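Local atomic coordinates of CopN (Chlamydia pneumoniae, PDB entry 4NRH), a protein that probably acts as a gatekeeper of type III secretion, binding the chaperone Scc3 in a complex that directs the secretion of translocators. Residues D200-R205 against E231-I236; N238-T243 against A284-Q289; R249-L254 against D260-V265; G264-F269 against A292-A297. One frame throughout, in Å; residues are numbered along the deposited sequence.

Contact 1: residues D200-R205 against E231-I236; sequences DYFESR and ESYHKI
Phe-202 and Tyr-233 form an aromatic pair, an offset edge-to-face stack with ring centroids 5.1 Å apart and planes turned 77° against each other. The edge of Phe-202 is the part that arrives: its CE2 lies 3.5 Å from Tyr-233 CD2, and its CZ stands over one face of the tyrosine ring, displaced toward the rim and 3.5 Å from Tyr-233 CG. The tyrosine carbon nearest its own backbone shares in the contact, since Tyr-233 CB is 3.5 Å from Phe-202 CE2. The two side chains cross at about a right angle. With CG anti to the backbone N (chi1 -179°), the ring of Tyr-233 is carried toward helix 179-215; chi2 (60°) sets its turn.

The pair joins two helices of the third helical domain of this YopN/MxiC-type gatekeeper: the long helix 179-215 and the short helix 226-237 that follows it. With CA atoms 9.6 Å apart at Phe-202 and Tyr-233, the backbones stand well apart and the two rings bridge the distance. Phe-202 also packs on Val-229 and Ala-230 of the partner helix, while Ala-272, Leu-273 and Phe-281, which touch Tyr-233, come from beyond the two helices.

Polar links lie at the margins of the stack. Tyr-233 OH and Thr-276 OG1 share a hydrogen bond, which gives the hydroxyl of this buried residue a partner and should help to fix the direction of the ring. His-234 NE2 and Ser-198 OG are hydrogen-bonded, a polar link between the two helices one turn before Phe-202.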
# COMPACT_ATOMS: atom_id res chain seq x y z
N ASP A 200 -13.90 -3.59 -4.53
CA ASP A 200 -14.65 -4.09 -3.39
C ASP A 200 -15.74 -3.11 -2.99
O ASP A 200 -16.87 -3.51 -2.69
CB ASP A 200 -13.72 -4.36 -2.20
CG ASP A 200 -14.46 -4.79 -0.95
OD1 ASP A 200 -14.93 -3.91 -0.20
OD2 ASP A 200 -14.59 -6.01 -0.72
N TYR A 201 -15.40 -1.83 -2.98
CA TYR A 201 -16.34 -0.78 -2.61
C TYR A 201 -17.50 -0.69 -3.59
O TYR A 201 -18.67 -0.71 -3.19
CB TYR A 201 -15.63 0.57 -2.52
CG TYR A 201 -16.55 1.72 -2.17
CD1 TYR A 201 -17.10 1.83 -0.90
CD2 TYR A 201 -16.86 2.70 -3.11
CE1 TYR A 201 -17.94 2.88 -0.58
CE2 TYR A 201 -17.70 3.75 -2.79
CZ TYR A 201 -18.24 3.84 -1.53
OH TYR A 201 -19.07 4.88 -1.20
N PHE A 202 -17.19 -0.63 -4.88
CA PHE A 202 -18.22 -0.47 -5.90
C PHE A 202 -19.07 -1.72 -6.09
O PHE A 202 -20.26 -1.61 -6.39
CB PHE A 202 -17.57 -0.07 -7.23
CG PHE A 202 -16.98 1.31 -7.22
CD1 PHE A 202 -17.75 2.40 -6.86
CD2 PHE A 202 -15.65 1.51 -7.57
CE1 PHE A 202 -17.21 3.67 -6.85
CE2 PHE A 202 -15.11 2.78 -7.55
CZ PHE A 202 -15.89 3.86 -7.19
N GLU A 203 -18.48 -2.90 -5.90
CA GLU A 203 -19.23 -4.15 -6.03
C GLU A 203 -20.40 -4.19 -5.06
O GLU A 203 -21.46 -4.74 -5.37
CB GLU A 203 -18.31 -5.35 -5.79
CG GLU A 203 -19.02 -6.70 -5.90
CD GLU A 203 -18.07 -7.87 -5.85
OE1 GLU A 203 -17.00 -7.74 -5.22
OE2 GLU A 203 -18.39 -8.93 -6.43
N SER A 204 -20.20 -3.60 -3.88
CA SER A 204 -21.25 -3.53 -2.87
C SER A 204 -22.24 -2.39 -3.14
O SER A 204 -23.45 -2.59 -3.07
CB SER A 204 -20.63 -3.36 -1.49
OG SER A 204 -21.56 -2.80 -0.57
N ARG A 205 -21.72 -1.21 -3.45
CA ARG A 205 -22.54 -0.00 -3.52
C ARG A 205 -23.31 0.18 -4.83
O ARG A 205 -24.43 0.68 -4.82
CB ARG A 205 -21.67 1.23 -3.28
CG ARG A 205 -20.82 1.18 -2.01
CD ARG A 205 -21.66 0.99 -0.76
NE ARG A 205 -22.79 1.92 -0.71
CZ ARG A 205 -23.75 1.86 0.20
NH1 ARG A 205 -23.73 0.92 1.14
NH2 ARG A 205 -24.74 2.75 0.18
N GLU A 231 -13.43 1.26 -13.07
CA GLU A 231 -12.46 1.70 -14.07
C GLU A 231 -12.59 3.19 -14.35
O GLU A 231 -11.59 3.87 -14.60
CB GLU A 231 -12.63 0.90 -15.37
CG GLU A 231 -12.15 -0.54 -15.27
CD GLU A 231 -12.59 -1.40 -16.43
OE1 GLU A 231 -13.48 -0.96 -17.19
OE2 GLU A 231 -12.05 -2.52 -16.59
N SER A 232 -13.81 3.71 -14.31
CA SER A 232 -14.05 5.13 -14.49
C SER A 232 -13.47 5.91 -13.32
O SER A 232 -12.85 6.96 -13.50
CB SER A 232 -15.55 5.43 -14.64
OG SER A 232 -16.03 5.01 -15.91
N TYR A 233 -13.70 5.39 -12.12
CA TYR A 233 -13.17 5.97 -10.88
C TYR A 233 -11.65 6.11 -10.95
O TYR A 233 -11.10 7.15 -10.60
CB TYR A 233 -13.58 5.10 -9.69
CG TYR A 233 -13.12 5.61 -8.34
CD1 TYR A 233 -13.52 6.85 -7.86
CD2 TYR A 233 -12.32 4.82 -7.52
CE1 TYR A 233 -13.10 7.31 -6.62
CE2 TYR A 233 -11.90 5.26 -6.28
CZ TYR A 233 -12.30 6.51 -5.83
OH TYR A 233 -11.88 6.95 -4.60
N HIS A 234 -10.99 5.05 -11.40
CA HIS A 234 -9.53 5.04 -11.51
C HIS A 234 -9.05 5.94 -12.65
O HIS A 234 -7.99 6.55 -12.56
CB HIS A 234 -9.03 3.61 -11.72
CG HIS A 234 -9.22 2.73 -10.53
ND1 HIS A 234 -9.51 1.39 -10.63
CD2 HIS A 234 -9.18 3.00 -9.20
CE1 HIS A 234 -9.63 0.87 -9.43
NE2 HIS A 234 -9.43 1.83 -8.54
N LYS A 235 -9.84 6.02 -13.71
CA LYS A 235 -9.54 6.91 -14.83
C LYS A 235 -9.57 8.36 -14.36
O LYS A 235 -8.72 9.16 -14.75
CB LYS A 235 -10.55 6.71 -15.96
CG LYS A 235 -10.22 7.48 -17.23
CD LYS A 235 -11.14 7.07 -18.38
CE LYS A 235 -10.91 7.93 -19.61
NZ LYS A 235 -11.84 7.57 -20.72
N ILE A 236 -10.55 8.68 -13.53
CA ILE A 236 -10.69 10.02 -12.98
C ILE A 236 -9.59 10.33 -11.96
O ILE A 236 -9.02 11.42 -11.97
CB ILE A 236 -12.08 10.19 -12.32
CG1 ILE A 236 -13.17 10.13 -13.39
CG2 ILE A 236 -12.16 11.51 -11.59
CD1 ILE A 236 -14.57 10.32 -12.84

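Contact 2: residues N238-T243 against A284-Q289; sequences NDKFPT and ADKRQQ
An irregular segment, 238-243, runs past the first turns of helix 284-301, its backbone nearest at Lys-240 and Lys-286, whose CA atoms are 6.9 Å apart, and at Pro-242 and Gln-289. Two side-chain pairs make the contact, and no hydrogen bond crosses it.

Lys-286 reaches out from the helix in an extended chain, and its end lies against the aliphatic part of Lys-240: Lys-286 NZ is 3.2 Å from Lys-240 CD and 3.8 Å from Lys-240 CB. Methylene groups thus meet an ammonium group, while the two NZ atoms stay 5.3 Å apart. Lys-240 is bent at chi2 (-56°) and chi4 (-60°), a shape that carries its own ammonium back along the loop, where Lys-240 NZ donates to Asn-238 O at 3.0 Å from above the carbonyl plane.

The segment links helix 226-237 to helix 244-255 within the third helical domain, and it holds an Asx turn: Phe-241 N donates to Asp-239 OD1 at 3.2 Å, meeting the oxygen from above the carboxylate plane. Lys-246 of the next helix is engaged twice, its NZ in a salt bridge with Asp-239 OD2 and its backbone N donating to OG1 of Thr-243, the N-cap of that helix.

Pro-242 is the buried member of the contact. Its CG lies 4.0 Å from Gln-289 CG, the ring crossing the extended glutamine chain at about a right angle, and the proline packs further on Leu-290 and Met-293. On the same helix, Gln-288 hydrogen-bonds through OE1 and NE2 to Asp-41 N and Val-39 O of the chaperone chain.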
# COMPACT_ATOMS: atom_id res chain seq x y z
N ASN A 238 -6.63 8.96 -11.89
CA ASN A 238 -5.37 9.02 -12.62
C ASN A 238 -5.28 10.23 -13.54
O ASN A 238 -4.30 10.39 -14.28
CB ASN A 238 -5.16 7.73 -13.41
CG ASN A 238 -4.65 6.59 -12.55
OD1 ASN A 238 -3.44 6.35 -12.47
ND2 ASN A 238 -5.56 5.88 -11.91
N ASP A 239 -6.30 11.08 -13.50
CA ASP A 239 -6.26 12.35 -14.22
C ASP A 239 -5.63 13.40 -13.30
O ASP A 239 -6.23 13.80 -12.30
CB ASP A 239 -7.66 12.77 -14.66
CG ASP A 239 -7.66 13.99 -15.57
OD1 ASP A 239 -6.62 14.67 -15.69
OD2 ASP A 239 -8.71 14.26 -16.19
N LYS A 240 -4.42 13.83 -13.64
CA LYS A 240 -3.64 14.69 -12.76
C LYS A 240 -4.11 16.14 -12.76
O LYS A 240 -3.66 16.94 -11.94
CB LYS A 240 -2.16 14.61 -13.15
CG LYS A 240 -1.63 13.19 -13.29
CD LYS A 240 -1.84 12.39 -12.01
CE LYS A 240 -1.09 11.07 -12.06
NZ LYS A 240 -1.53 10.21 -13.19
N PHE A 241 -5.00 16.49 -13.69
CA PHE A 241 -5.60 17.82 -13.72
C PHE A 241 -7.12 17.73 -13.84
O PHE A 241 -7.68 18.04 -14.89
CB PHE A 241 -5.04 18.66 -14.86
CG PHE A 241 -3.54 18.81 -14.82
CD1 PHE A 241 -2.94 19.60 -13.86
CD2 PHE A 241 -2.74 18.18 -15.76
CE1 PHE A 241 -1.57 19.76 -13.82
CE2 PHE A 241 -1.37 18.33 -15.72
CZ PHE A 241 -0.78 19.12 -14.75
N PRO A 242 -7.80 17.32 -12.75
CA PRO A 242 -9.25 17.11 -12.79
C PRO A 242 -10.04 18.41 -12.93
O PRO A 242 -9.70 19.42 -12.32
CB PRO A 242 -9.54 16.46 -11.44
CG PRO A 242 -8.45 16.96 -10.55
CD PRO A 242 -7.23 17.04 -11.42
N THR A 243 -11.09 18.37 -13.75
CA THR A 243 -12.04 19.47 -13.84
C THR A 243 -13.45 18.93 -13.65
O THR A 243 -13.69 17.74 -13.83
CB THR A 243 -11.95 20.20 -15.20
OG1 THR A 243 -12.34 19.32 -16.25
CG2 THR A 243 -10.54 20.70 -15.45
N ALA A 284 -1.76 14.41 -1.78
CA ALA A 284 -2.88 14.95 -1.02
C ALA A 284 -3.59 16.05 -1.79
O ALA A 284 -4.81 16.22 -1.68
CB ALA A 284 -2.40 15.47 0.32
N ASP A 285 -2.82 16.81 -2.57
CA ASP A 285 -3.36 17.93 -3.34
C ASP A 285 -4.42 17.50 -4.35
O ASP A 285 -5.47 18.14 -4.46
CB ASP A 285 -2.22 18.66 -4.06
CG ASP A 285 -2.70 19.81 -4.91
OD1 ASP A 285 -3.67 20.49 -4.50
OD2 ASP A 285 -2.12 20.04 -5.99
N LYS A 286 -4.15 16.43 -5.09
CA LYS A 286 -5.06 15.96 -6.13
C LYS A 286 -6.32 15.31 -5.56
O LYS A 286 -7.41 15.50 -6.09
CB LYS A 286 -4.36 14.99 -7.07
CG LYS A 286 -3.44 15.66 -8.07
CD LYS A 286 -2.65 14.64 -8.85
CE LYS A 286 -1.31 15.22 -9.25
NZ LYS A 286 -0.41 14.19 -9.82
N ARG A 287 -6.15 14.54 -4.49
CA ARG A 287 -7.29 13.96 -3.78
C ARG A 287 -8.25 15.07 -3.35
O ARG A 287 -9.46 14.99 -3.58
CB ARG A 287 -6.84 13.16 -2.56
CG ARG A 287 -7.98 12.74 -1.66
CD ARG A 287 -7.52 11.81 -0.55
NE ARG A 287 -8.65 11.31 0.23
CZ ARG A 287 -9.12 11.91 1.32
NH1 ARG A 287 -8.56 13.02 1.75
NH2 ARG A 287 -10.16 11.39 1.97
N GLN A 288 -7.70 16.10 -2.72
CA GLN A 288 -8.48 17.26 -2.30
C GLN A 288 -9.12 17.96 -3.50
O GLN A 288 -10.30 18.30 -3.47
CB GLN A 288 -7.60 18.24 -1.53
CG GLN A 288 -8.28 19.56 -1.21
CD GLN A 288 -7.46 20.42 -0.27
OE1 GLN A 288 -7.71 20.47 0.93
NE2 GLN A 288 -6.47 21.12 -0.82
N GLN A 289 -8.33 18.16 -4.55
CA GLN A 289 -8.82 18.82 -5.76
C GLN A 289 -9.90 18.00 -6.45
O GLN A 289 -10.85 18.56 -7.01
CB GLN A 289 -7.67 19.09 -6.73
CG GLN A 289 -8.06 19.93 -7.94
CD GLN A 289 -6.87 20.40 -8.74
OE1 GLN A 289 -5.77 19.84 -8.63
NE2 GLN A 289 -7.07 21.43 -9.55

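Contact 3: residues R249-L254 against D260-V265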
# COMPACT_ATOMS: atom_id res chain seq x y z
N ARG A 249 -18.54 14.51 -17.59
CA ARG A 249 -18.57 13.82 -18.88
C ARG A 249 -18.32 12.33 -18.72
O ARG A 249 -18.96 11.51 -19.38
CB ARG A 249 -17.54 14.42 -19.84
CG ARG A 249 -17.65 13.91 -21.26
CD ARG A 249 -16.61 14.54 -22.17
NE ARG A 249 -15.25 14.15 -21.80
CZ ARG A 249 -14.18 14.38 -22.55
NH1 ARG A 249 -14.30 15.01 -23.71
NH2 ARG A 249 -12.98 13.98 -22.13
N GLU A 250 -17.38 11.98 -17.84
CA GLU A 250 -17.03 10.59 -17.59
C GLU A 250 -18.21 9.84 -16.99
O GLU A 250 -18.49 8.69 -17.35
CB GLU A 250 -15.82 10.50 -16.66
CG GLU A 250 -15.41 9.08 -16.30
CD GLU A 250 -14.96 8.28 -17.51
OE1 GLU A 250 -14.46 8.89 -18.48
OE2 GLU A 250 -15.10 7.04 -17.49
N VAL A 251 -18.91 10.49 -16.06
CA VAL A 251 -20.09 9.91 -15.43
C VAL A 251 -21.23 9.73 -16.43
O VAL A 251 -21.91 8.71 -16.43
CB VAL A 251 -20.56 10.77 -14.24
CG1 VAL A 251 -21.92 10.30 -13.74
CG2 VAL A 251 -19.54 10.74 -13.12
N ARG A 252 -21.42 10.73 -17.29
CA ARG A 252 -22.46 10.66 -18.31
C ARG A 252 -22.20 9.56 -19.34
O ARG A 252 -23.14 8.89 -19.79
CB ARG A 252 -22.60 12.01 -19.02
CG ARG A 252 -23.24 13.08 -18.16
CD ARG A 252 -23.44 14.38 -18.92
NE ARG A 252 -24.02 15.42 -18.07
CZ ARG A 252 -25.31 15.50 -17.77
NH1 ARG A 252 -26.17 14.61 -18.25
NH2 ARG A 252 -25.75 16.48 -16.99
N ASN A 253 -20.94 9.37 -19.71
CA ASN A 253 -20.57 8.26 -20.58
C ASN A 253 -20.82 6.92 -19.91
O ASN A 253 -21.03 5.90 -20.57
CB ASN A 253 -19.10 8.37 -20.99
CG ASN A 253 -18.82 9.56 -21.88
OD1 ASN A 253 -19.73 10.13 -22.47
ND2 ASN A 253 -17.55 9.95 -21.97
N LEU A 254 -20.80 6.93 -18.58
CA LEU A 254 -20.93 5.72 -17.78
C LEU A 254 -22.39 5.28 -17.60
O LEU A 254 -22.71 4.10 -17.77
CB LEU A 254 -20.28 5.92 -16.42
CG LEU A 254 -20.20 4.73 -15.47
CD1 LEU A 254 -19.42 3.59 -16.12
CD2 LEU A 254 -19.57 5.13 -14.15
N ASP A 260 -30.74 12.19 -11.91
CA ASP A 260 -30.65 11.42 -10.67
C ASP A 260 -29.59 10.32 -10.78
O ASP A 260 -28.93 9.98 -9.80
CB ASP A 260 -32.00 10.81 -10.31
CG ASP A 260 -33.07 11.86 -10.06
OD1 ASP A 260 -33.00 12.54 -9.02
OD2 ASP A 260 -33.97 12.01 -10.92
N SER A 261 -29.44 9.78 -11.99
CA SER A 261 -28.44 8.75 -12.25
C SER A 261 -27.04 9.33 -12.15
O SER A 261 -26.16 8.77 -11.50
CB SER A 261 -28.67 8.12 -13.62
OG SER A 261 -29.92 7.47 -13.68
N VAL A 262 -26.83 10.46 -12.83
CA VAL A 262 -25.54 11.14 -12.83
C VAL A 262 -25.16 11.58 -11.41
O VAL A 262 -24.04 11.35 -10.96
CB VAL A 262 -25.56 12.38 -13.75
CG1 VAL A 262 -24.29 13.20 -13.58
CG2 VAL A 262 -25.73 11.95 -15.20
N THR A 263 -26.11 12.20 -10.72
CA THR A 263 -25.93 12.62 -9.33
C THR A 263 -25.56 11.44 -8.43
O THR A 263 -24.66 11.55 -7.59
CB THR A 263 -27.20 13.30 -8.78
OG1 THR A 263 -27.46 14.49 -9.53
CG2 THR A 263 -27.03 13.66 -7.31
N GLY A 264 -26.25 10.32 -8.62
CA GLY A 264 -26.02 9.13 -7.82
C GLY A 264 -24.60 8.60 -7.95
O GLY A 264 -23.97 8.23 -6.95
N VAL A 265 -24.09 8.57 -9.17
CA VAL A 265 -22.73 8.11 -9.43
C VAL A 265 -21.70 9.09 -8.85
O VAL A 265 -20.71 8.67 -8.26
CB VAL A 265 -22.47 7.93 -10.94
CG1 VAL A 265 -21.01 7.60 -11.20
CG2 VAL A 265 -23.37 6.84 -11.50
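Two successive helices of the third helical domain, 244-255 and 259-272, are joined by a short turn and pack against each other, Val-251 of the first meeting Val-262 and Val-265 of the second. The segment axes approach to 9.4 Å at an angle of 119° between their N-to-C directions, well away from antiparallel. The backbones come nearest at Val-251 and Val-262, whose CA atoms are 6.2 Å apart.

Several of the apolar contacts converge on one methyl group. Val-251 CG1, anti to its own backbone N (chi1 170°), touches Val-262 CG1 at 3.7 Å and Val-265 CB at the same distance, so it lies against two residues one turn apart. Its other methyl, CG2, is 4.0 Å from Val-265 CG1. Val-251 and Val-265 slide past each other in opposite directions rather than meeting end on. Farther along the first helix, Leu-254 CD2 adds a contact of 4.1 Å with Val-265 CG1. Val-265 makes a further contact within the pair, on Ile-255, whereas Leu-254 extends the apolar layer to Val-229 and Ser-232 of helix 226-237.

Arg-252 borders this layer with its aliphatic chain, extended from CG to NE. Its charged end has a partner in its own helix, a salt bridge from NE to Glu-248 OE2, which should help to fix the guanidinium's position. Val-262 CG2 is 4.0 Å from Arg-252 CG and sits over one face of the guanidinium, offset toward the rim.

Contact 4: residues G264-F269 against A292-A297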
# COMPACT_ATOMS: atom_id res chain seq x y z
N GLY A 264 -26.25 10.32 -8.62
CA GLY A 264 -26.02 9.13 -7.82
C GLY A 264 -24.60 8.60 -7.95
O GLY A 264 -23.97 8.23 -6.95
N VAL A 265 -24.09 8.57 -9.17
CA VAL A 265 -22.73 8.11 -9.43
C VAL A 265 -21.70 9.09 -8.85
O VAL A 265 -20.71 8.67 -8.26
CB VAL A 265 -22.47 7.93 -10.94
CG1 VAL A 265 -21.01 7.60 -11.20
CG2 VAL A 265 -23.37 6.84 -11.50
N LEU A 266 -21.96 10.38 -9.02
CA LEU A 266 -21.08 11.42 -8.50
C LEU A 266 -20.97 11.33 -6.98
O LEU A 266 -19.88 11.44 -6.42
CB LEU A 266 -21.58 12.81 -8.91
CG LEU A 266 -21.36 13.22 -10.36
CD1 LEU A 266 -22.15 14.48 -10.68
CD2 LEU A 266 -19.88 13.43 -10.63
N ASN A 267 -22.10 11.14 -6.31
CA ASN A 267 -22.12 10.97 -4.87
C ASN A 267 -21.36 9.71 -4.46
O ASN A 267 -20.71 9.67 -3.42
CB ASN A 267 -23.56 10.90 -4.35
CG ASN A 267 -24.23 12.26 -4.31
OD1 ASN A 267 -23.57 13.29 -4.12
ND2 ASN A 267 -25.54 12.28 -4.50
N LEU A 268 -21.47 8.68 -5.30
CA LEU A 268 -20.76 7.43 -5.06
C LEU A 268 -19.25 7.63 -5.18
O LEU A 268 -18.48 7.12 -4.36
CB LEU A 268 -21.23 6.36 -6.05
CG LEU A 268 -20.75 4.94 -5.76
CD1 LEU A 268 -21.13 4.56 -4.35
CD2 LEU A 268 -21.34 3.96 -6.77
N PHE A 269 -18.83 8.37 -6.20
CA PHE A 269 -17.43 8.71 -6.39
C PHE A 269 -16.88 9.52 -5.22
O PHE A 269 -15.77 9.27 -4.75
CB PHE A 269 -17.22 9.47 -7.70
CG PHE A 269 -17.20 8.60 -8.92
CD1 PHE A 269 -17.24 7.22 -8.80
CD2 PHE A 269 -17.15 9.15 -10.19
CE1 PHE A 269 -17.22 6.41 -9.93
CE2 PHE A 269 -17.13 8.35 -11.31
CZ PHE A 269 -17.16 6.98 -11.18
N ALA A 292 -13.14 18.45 -4.67
CA ALA A 292 -13.69 19.74 -5.07
C ALA A 292 -14.41 19.66 -6.41
O ALA A 292 -15.51 20.19 -6.57
CB ALA A 292 -12.59 20.79 -5.13
N MET A 293 -13.79 18.99 -7.38
CA MET A 293 -14.33 18.91 -8.73
C MET A 293 -15.60 18.07 -8.79
O MET A 293 -16.52 18.38 -9.55
CB MET A 293 -13.28 18.35 -9.70
CG MET A 293 -12.07 19.25 -9.89
SD MET A 293 -12.50 20.95 -10.30
CE MET A 293 -12.05 21.80 -8.79
N ILE A 294 -15.65 17.01 -7.99
CA ILE A 294 -16.86 16.20 -7.90
C ILE A 294 -17.98 17.02 -7.26
O ILE A 294 -19.13 16.97 -7.72
CB ILE A 294 -16.63 14.91 -7.08
CG1 ILE A 294 -15.63 14.00 -7.79
CG2 ILE A 294 -17.93 14.17 -6.85
CD1 ILE A 294 -15.21 12.80 -6.98
N ALA A 295 -17.64 17.77 -6.22
CA ALA A 295 -18.58 18.67 -5.58
C ALA A 295 -19.09 19.72 -6.56
O ALA A 295 -20.28 20.04 -6.58
CB ALA A 295 -17.94 19.35 -4.38
N ASN A 296 -18.19 20.24 -7.38
CA ASN A 296 -18.55 21.21 -8.41
C ASN A 296 -19.43 20.59 -9.49
O ASN A 296 -20.36 21.23 -9.98
CB ASN A 296 -17.29 21.81 -9.05
CG ASN A 296 -16.55 22.74 -8.11
OD1 ASN A 296 -16.94 22.92 -6.96
ND2 ASN A 296 -15.47 23.34 -8.60
N ALA A 297 -19.12 19.35 -9.85
CA ALA A 297 -19.89 18.63 -10.86
C ALA A 297 -21.32 18.40 -10.39
O ALA A 297 -22.27 18.54 -11.17
CB ALA A 297 -19.22 17.31 -11.20
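Ile-294 lays its CG2 methyl against the backbone of the opposite helix, 3.4 Å from Leu-266 O. It belongs to a pair of nearly antiparallel helices in the third helical domain, 259-272 and 284-301, whose segment axes lie 9.7 Å apart with 161° between their N-to-C directions. The backbones are nearest at this point, with 6.4 Å between the CA atoms of Leu-266 and Ile-294.

Both isoleucine branches are used. CG2 is anti to the backbone N and meets the Leu-266 carbonyl oxygen, while the longer branch continues along the partner helix to place CD1 4.0 Å from Phe-269 CB. Phe-269 enters this contact mainly through CB and its backbone C, not its ring, which leads away from helix 284-301 toward Val-229, Ser-232 and Ile-236 of helix 226-237.

One turn after Ile-294, Ala-297 packs against Leu-266. Both leucine methyls meet the alanine CB; CD1 also lies 4.0 Å from Ala-297 C. Leu-266 touches Val-247 and Val-251 as well, so the side chain reaches two further helices, 244-255 and 284-301. No polar bond joins the two segments, and all four touching residues are buried. Leu-266 CD2 is 4.0 Å from Ala-297 CB and 4.3 Å from Ile-294 CG2.

From the N terminus, contact 1 comes first, closing the loop between helix 179-215 and helix 226-237. The chain then runs directly into 238-243, where contact 2 opens; it closes only at helix 284-301. Nested inside that span is contact 3, which closes the short loop between helices 244-255 and 259-272. Contact 4 starts on the residues where contact 3 ends, sharing Gly-264 and Val-265, and crosses contact 2, since the segments alternate along the chain: 238-243, 264-269, 284-289, 292-297. Contacts 3 and 4 meet where Val-251 packs on Leu-266 and Phe-269. Ser-232 to Glu-250 ties contact 1 to contact 3, and Met-293 against Pro-242 and Thr-243 joins contacts 2 and 4.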